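Local coordinates for protein vascular endothelial cadherin (Gallus gallus, PDB 3PPE) that mediates calcium-dependent, homophilic adhesion between endothelial cells as a classical cadherin, represented here by its two outermost extracellular domains, EC1 and EC2, at residues Asn100-Val105 and Ala140-Gln145; Glu151-Asp156 and Val197-Thr202. All coordinates share one frame; numbering follows the deposited sequence.

Contact 1 (Asn100-Val105 and Ala140-Gln145). With CA (calcium ion), chain D.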
loop_
_atom_site.group_PDB
_atom_site.type_symbol
_atom_site.label_atom_id
_atom_site.label_comp_id
_atom_site.label_asym_id
_atom_site.label_seq_id
_atom_site.Cartn_x
_atom_site.Cartn_y
_atom_site.Cartn_z
ATOM N N ASN A 100 -17.768 12.704 -4.392
ATOM C CA ASN A 100 -18.602 13.570 -5.194
ATOM C C ASN A 100 -20.061 13.146 -5.144
ATOM O O ASN A 100 -20.400 11.945 -5.155
ATOM C CB ASN A 100 -18.114 13.655 -6.662
ATOM C CG ASN A 100 -16.713 14.258 -6.784
ATOM O OD1 ASN A 100 -15.717 13.547 -6.662
ATOM N ND2 ASN A 100 -16.628 15.567 -6.974
ATOM N N ALA A 101 -20.932 14.134 -5.084
ATOM C CA ALA A 101 -22.376 13.863 -5.160
ATOM C C ALA A 101 -22.825 14.075 -6.629
ATOM O O ALA A 101 -22.127 14.733 -7.419
ATOM C CB ALA A 101 -23.141 14.775 -4.193
ATOM N N PRO A 102 -23.944 13.464 -7.031
ATOM C CA PRO A 102 -24.457 13.769 -8.388
ATOM C C PRO A 102 -24.916 15.209 -8.469
ATOM O O PRO A 102 -25.499 15.757 -7.478
ATOM C CB PRO A 102 -25.641 12.795 -8.555
ATOM C CG PRO A 102 -25.378 11.719 -7.458
ATOM C CD PRO A 102 -24.802 12.498 -6.323
ATOM N N ILE A 103 -24.629 15.847 -9.607
ATOM C CA ILE A 103 -25.048 17.240 -9.823
ATOM C C ILE A 103 -25.847 17.306 -11.112
ATOM O O ILE A 103 -25.452 16.746 -12.129
ATOM C CB ILE A 103 -23.834 18.234 -9.874
ATOM C CG1 ILE A 103 -23.054 18.243 -8.545
ATOM C CG2 ILE A 103 -24.286 19.680 -10.156
ATOM C CD1 ILE A 103 -21.599 18.541 -8.772
ATOM N N PHE A 104 -27.001 17.968 -11.074
ATOM C CA PHE A 104 -27.827 18.033 -12.280
ATOM C C PHE A 104 -27.111 18.695 -13.434
ATOM O O PHE A 104 -26.193 19.476 -13.207
ATOM C CB PHE A 104 -29.164 18.668 -11.969
ATOM C CG PHE A 104 -30.107 17.702 -11.314
ATOM C CD1 PHE A 104 -30.236 17.673 -9.931
ATOM C CD2 PHE A 104 -30.816 16.774 -12.092
ATOM C CE1 PHE A 104 -31.127 16.757 -9.301
ATOM C CE2 PHE A 104 -31.677 15.843 -11.474
ATOM C CZ PHE A 104 -31.826 15.862 -10.068
ATOM N N VAL A 105 -27.523 18.397 -14.663
ATOM C CA VAL A 105 -26.863 18.990 -15.830
ATOM C C VAL A 105 -27.430 20.372 -16.217
ATOM O O VAL A 105 -26.820 21.069 -17.005
ATOM C CB VAL A 105 -26.819 18.044 -17.066
ATOM C CG1 VAL A 105 -26.053 16.754 -16.751
ATOM C CG2 VAL A 105 -28.229 17.732 -17.588
ATOM N N ALA A 140 -20.604 6.172 -8.494
ATOM C CA ALA A 140 -21.203 7.092 -9.444
ATOM C C ALA A 140 -22.598 6.573 -9.826
ATOM O O ALA A 140 -23.122 6.871 -10.908
ATOM C CB ALA A 140 -20.332 7.190 -10.648
ATOM N N THR A 141 -23.201 5.785 -8.953
ATOM C CA THR A 141 -24.531 5.295 -9.173
ATOM C C THR A 141 -25.505 6.391 -8.712
ATOM O O THR A 141 -25.528 6.727 -7.528
ATOM C CB THR A 141 -24.798 4.027 -8.335
ATOM O OG1 THR A 141 -23.924 2.977 -8.761
ATOM C CG2 THR A 141 -26.226 3.538 -8.542
ATOM N N VAL A 142 -26.337 6.910 -9.615
ATOM C CA VAL A 142 -27.197 8.054 -9.301
ATOM C C VAL A 142 -28.620 7.537 -9.083
ATOM O O VAL A 142 -29.093 6.693 -9.835
ATOM C CB VAL A 142 -27.204 9.078 -10.455
ATOM C CG1 VAL A 142 -28.088 10.315 -10.103
ATOM C CG2 VAL A 142 -25.733 9.519 -10.904
ATOM N N THR A 143 -29.295 8.054 -8.061
ATOM C CA THR A 143 -30.711 7.783 -7.787
ATOM C C THR A 143 -31.444 9.138 -7.671
ATOM O O THR A 143 -30.817 10.162 -7.433
ATOM C CB THR A 143 -30.922 6.950 -6.455
ATOM O OG1 THR A 143 -30.583 7.760 -5.338
ATOM C CG2 THR A 143 -30.056 5.719 -6.439
ATOM N N TYR A 144 -32.756 9.150 -7.885
ATOM C CA TYR A 144 -33.506 10.397 -7.987
ATOM C C TYR A 144 -34.753 10.332 -7.100
ATOM O O TYR A 144 -35.352 9.281 -6.977
ATOM C CB TYR A 144 -33.961 10.591 -9.441
ATOM C CG TYR A 144 -32.843 10.739 -10.458
ATOM C CD1 TYR A 144 -32.293 9.622 -11.083
ATOM C CD2 TYR A 144 -32.316 11.995 -10.757
ATOM C CE1 TYR A 144 -31.243 9.748 -12.030
ATOM C CE2 TYR A 144 -31.248 12.141 -11.729
ATOM C CZ TYR A 144 -30.755 11.023 -12.351
ATOM O OH TYR A 144 -29.738 11.134 -13.259
ATOM N N GLN A 145 -35.159 11.484 -6.553
ATOM C CA GLN A 145 -36.351 11.588 -5.754
ATOM C C GLN A 145 -37.024 12.922 -6.127
ATOM O O GLN A 145 -36.347 13.916 -6.399
ATOM C CB GLN A 145 -35.913 11.534 -4.261
ATOM C CG GLN A 145 -36.999 11.682 -3.207
ATOM C CD GLN A 145 -36.426 11.703 -1.740
ATOM O OE1 GLN A 145 -35.185 11.772 -1.510
ATOM N NE2 GLN A 145 -37.336 11.682 -0.760
HETATM CA CA CA D . -20.424 9.741 -5.822
#
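Pro102 and Phe104, two residues apart, meet Val142 and Tyr144, likewise two residues apart, and they do so just beyond the calcium sites that join EC1 to EC2. At Asn100 the backbone O binds a calcium ion at 2.3 Å. Asn98, Asp130, Asp132, Asp184 and the backbone O of His139 complete the site, so the linker, the segment between strands 122-129 and 142-148, and the end of strand 175-184 converge on one metal. His139 immediately precedes Ala140-Gln145, which means that the ion holds both segments at the end where they are about to meet.

Pro102 points its ring at the other segment. The CB-CG side of the pyrrolidine ring lies against both methyls of Val142, with Pro102 CB 3.8 Å from Val142 CG1 and Pro102 CG 4.1 Å from Val142 CG2. Val142 holds CG1 anti to its backbone N (chi1 -178°), a setting in which both branches face the proline.

Phe104 follows. Its ring and that of Tyr144 are 6.0 Å apart between centroids, their planes inclined at 51°, a geometry that is neither a stack nor a T-shaped pair. Phe104 CE2 comes in at the edge of the tyrosine ring, near its plane, and approaches Tyr144 CE2 to 3.7 Å. Beyond this meeting the tyrosine OH accepts a hydrogen bond from the backbone N of Ala128, which gives the hydroxyl a backbone partner and probably limits the swing of the ring.

The contact spans the EC2 beta sandwich at its calcium-binding end: strand 103-104 pairs with strand 122-129 in one sheet, strand 142-148 borders strand 175-184 in the other, and Phe104 also packs on Val126 and Ala128 of the first and Val180 and Ala182 of the second.

Contact 2 (Glu151-Asp156 and Val197-Thr202)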
loop_
_atom_site.group_PDB
_atom_site.type_symbol
_atom_site.label_atom_id
_atom_site.label_comp_id
_atom_site.label_asym_id
_atom_site.label_seq_id
_atom_site.Cartn_x
_atom_site.Cartn_y
_atom_site.Cartn_z
ATOM N N GLU A 151 -46.845 14.176 -5.327
ATOM C CA GLU A 151 -48.265 13.764 -5.444
ATOM C C GLU A 151 -48.769 13.748 -6.892
ATOM O O GLU A 151 -49.771 13.066 -7.211
ATOM C CB GLU A 151 -49.152 14.733 -4.674
ATOM C CG GLU A 151 -48.780 14.893 -3.217
ATOM C CD GLU A 151 -47.690 15.964 -2.973
ATOM O OE1 GLU A 151 -47.115 16.541 -3.940
ATOM O OE2 GLU A 151 -47.421 16.219 -1.772
ATOM N N TYR A 152 -48.084 14.512 -7.751
ATOM C CA TYR A 152 -48.485 14.748 -9.135
ATOM C C TYR A 152 -47.651 13.966 -10.147
ATOM O O TYR A 152 -48.194 13.529 -11.179
ATOM C CB TYR A 152 -48.464 16.261 -9.437
ATOM C CG TYR A 152 -49.404 16.989 -8.507
ATOM C CD1 TYR A 152 -48.908 17.710 -7.416
ATOM C CD2 TYR A 152 -50.793 16.876 -8.658
ATOM C CE1 TYR A 152 -49.754 18.329 -6.536
ATOM C CE2 TYR A 152 -51.648 17.509 -7.787
ATOM C CZ TYR A 152 -51.115 18.230 -6.729
ATOM O OH TYR A 152 -51.938 18.851 -5.842
ATOM N N PHE A 153 -46.358 13.755 -9.817
ATOM C CA PHE A 153 -45.364 13.098 -10.699
ATOM C C PHE A 153 -44.455 12.175 -9.904
ATOM O O PHE A 153 -44.197 12.430 -8.751
ATOM C CB PHE A 153 -44.490 14.146 -11.452
ATOM C CG PHE A 153 -45.307 15.081 -12.305
ATOM C CD1 PHE A 153 -45.813 16.279 -11.766
ATOM C CD2 PHE A 153 -45.666 14.725 -13.596
ATOM C CE1 PHE A 153 -46.622 17.125 -12.532
ATOM C CE2 PHE A 153 -46.476 15.587 -14.386
ATOM C CZ PHE A 153 -46.955 16.782 -13.842
ATOM N N THR A 154 -43.991 11.111 -10.533
ATOM C CA THR A 154 -42.990 10.238 -9.934
ATOM C C THR A 154 -41.721 10.305 -10.771
ATOM O O THR A 154 -41.729 10.783 -11.902
ATOM C CB THR A 154 -43.465 8.755 -9.811
ATOM O OG1 THR A 154 -43.645 8.169 -11.102
ATOM C CG2 THR A 154 -44.775 8.641 -8.950
ATOM N N VAL A 155 -40.612 9.837 -10.218
ATOM C CA VAL A 155 -39.392 9.760 -11.003
ATOM C C VAL A 155 -38.782 8.375 -10.807
ATOM O O VAL A 155 -38.840 7.834 -9.693
ATOM C CB VAL A 155 -38.388 10.869 -10.589
ATOM C CG1 VAL A 155 -37.963 10.707 -9.103
ATOM C CG2 VAL A 155 -37.134 10.820 -11.476
ATOM N N ASP A 156 -38.230 7.777 -11.867
ATOM C CA ASP A 156 -37.553 6.489 -11.691
ATOM C C ASP A 156 -36.054 6.733 -11.433
ATOM O O ASP A 156 -35.600 7.875 -11.448
ATOM C CB ASP A 156 -37.827 5.482 -12.822
ATOM C CG ASP A 156 -37.183 5.840 -14.154
ATOM O OD1 ASP A 156 -36.220 6.639 -14.253
ATOM O OD2 ASP A 156 -37.667 5.278 -15.162
ATOM N N VAL A 197 -38.088 21.200 -12.297
ATOM C CA VAL A 197 -38.718 20.777 -13.526
ATOM C C VAL A 197 -40.027 21.539 -13.663
ATOM O O VAL A 197 -40.899 21.419 -12.820
ATOM C CB VAL A 197 -39.025 19.273 -13.580
ATOM C CG1 VAL A 197 -39.289 18.854 -15.019
ATOM C CG2 VAL A 197 -37.854 18.456 -13.012
ATOM N N ILE A 198 -40.130 22.300 -14.735
ATOM C CA ILE A 198 -41.384 22.953 -15.089
ATOM C C ILE A 198 -42.083 22.050 -16.087
ATOM O O ILE A 198 -41.559 21.760 -17.168
ATOM C CB ILE A 198 -41.134 24.349 -15.662
ATOM C CG1 ILE A 198 -40.485 25.223 -14.580
ATOM C CG2 ILE A 198 -42.463 24.991 -16.110
ATOM C CD1 ILE A 198 -39.709 26.394 -15.189
ATOM N N ILE A 199 -43.252 21.565 -15.690
ATOM C CA ILE A 199 -44.024 20.649 -16.515
ATOM C C ILE A 199 -45.346 21.339 -16.884
ATOM O O ILE A 199 -46.186 21.615 -16.017
ATOM C CB ILE A 199 -44.313 19.364 -15.766
ATOM C CG1 ILE A 199 -43.001 18.608 -15.513
ATOM C CG2 ILE A 199 -45.331 18.478 -16.577
ATOM C CD1 ILE A 199 -43.071 17.633 -14.403
ATOM N N ARG A 200 -45.512 21.629 -18.161
ATOM C CA ARG A 200 -46.737 22.252 -18.648
ATOM C C ARG A 200 -47.737 21.176 -19.037
ATOM O O ARG A 200 -47.374 20.192 -19.671
ATOM C CB ARG A 200 -46.423 23.111 -19.879
ATOM C CG ARG A 200 -45.692 24.374 -19.559
ATOM C CD ARG A 200 -45.110 25.020 -20.801
ATOM N NE ARG A 200 -45.790 24.601 -22.031
ATOM C CZ ARG A 200 -45.239 23.853 -22.984
ATOM N NH1 ARG A 200 -43.985 23.448 -22.869
ATOM N NH2 ARG A 200 -45.945 23.515 -24.052
ATOM N N LEU A 201 -48.996 21.370 -18.676
ATOM C CA LEU A 201 -50.087 20.513 -19.125
ATOM C C LEU A 201 -50.670 21.112 -20.393
ATOM O O LEU A 201 -51.031 22.297 -20.414
ATOM C CB LEU A 201 -51.166 20.395 -18.041
ATOM C CG LEU A 201 -50.975 19.354 -16.939
ATOM C CD1 LEU A 201 -51.350 17.966 -17.450
ATOM C CD2 LEU A 201 -49.549 19.273 -16.438
ATOM N N THR A 202 -50.733 20.302 -21.446
ATOM C CA THR A 202 -51.197 20.756 -22.752
ATOM C C THR A 202 -52.628 20.287 -23.053
ATOM O O THR A 202 -53.130 19.359 -22.449
ATOM C CB THR A 202 -50.215 20.367 -23.878
ATOM O OG1 THR A 202 -49.995 18.957 -23.853
ATOM C CG2 THR A 202 -48.877 21.093 -23.678
#
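Asp156 OD1, which accepts hydrogen bonds from the backbone N of both Ser158 and Val160, shapes the turn just after strand 153-155, the strand that sends Phe153 across to Ile199 and Leu201. The bond to Ser158 makes an Asx turn, and the doubly gripped oxygen fixes the carboxylate against the backbone leading into strand 160-163.

Inside the domain the contact is carried by one ring. Ile199 CD1 stands over the middle of the Phe153 face, 3.8 Å from the ring centroid and only 2° off the normal, and is therefore about equally far from all six ring carbons. This is a CH-pi contact of nearly ideal centring. The other branch of the isoleucine works at the rim, where Ile199 CG2 comes within 3.6 Å of Phe153 CZ. The division of labour follows from the torsions of Ile199: CG1 lies anti to the carbonyl carbon (chi1 -66°), and the extended second torsion (159°) carries CD1 on over the ring. Leu201 adds a looser touch at the ring edge, its CD2 being 4.4 Å from Phe153 CZ.

Tyr176 of strand 175-184 meets the Phe153 ring edge-to-face, and Val123 of strand 122-129 packs against both Phe153 and Ile199. With an alanine in place of Phe153, both Ile199 branches would probably lose the ring they pack on, and a gap would be likely to open between the sheets.

With no polar bond between the two segments, the join rests on close fit and exclusion of water, and so on the shapes that ring and isoleucine bring to the buried core of EC2.

From the N terminus the chain first builds EC1, and strand 82-95 leads through the calcium-binding linker into contact 1. That contact closes a loop of 34 residues containing strands 108-114 and 122-129. Contact 2 opens only afterwards and closes a second loop, of 40 residues, with strands 160-163 and 175-184 in it; the two loops lie in series, neither nesting nor crossing. Both contacts join the same pair of sheets of the EC2 sandwich, contact 1 near the calcium ions and contact 2 farther along, with centres about 19 Å apart. The successive strands 142-148 and 153-155 link them, for Gln145 CA packs on Val155 CG1 at 3.8 Å.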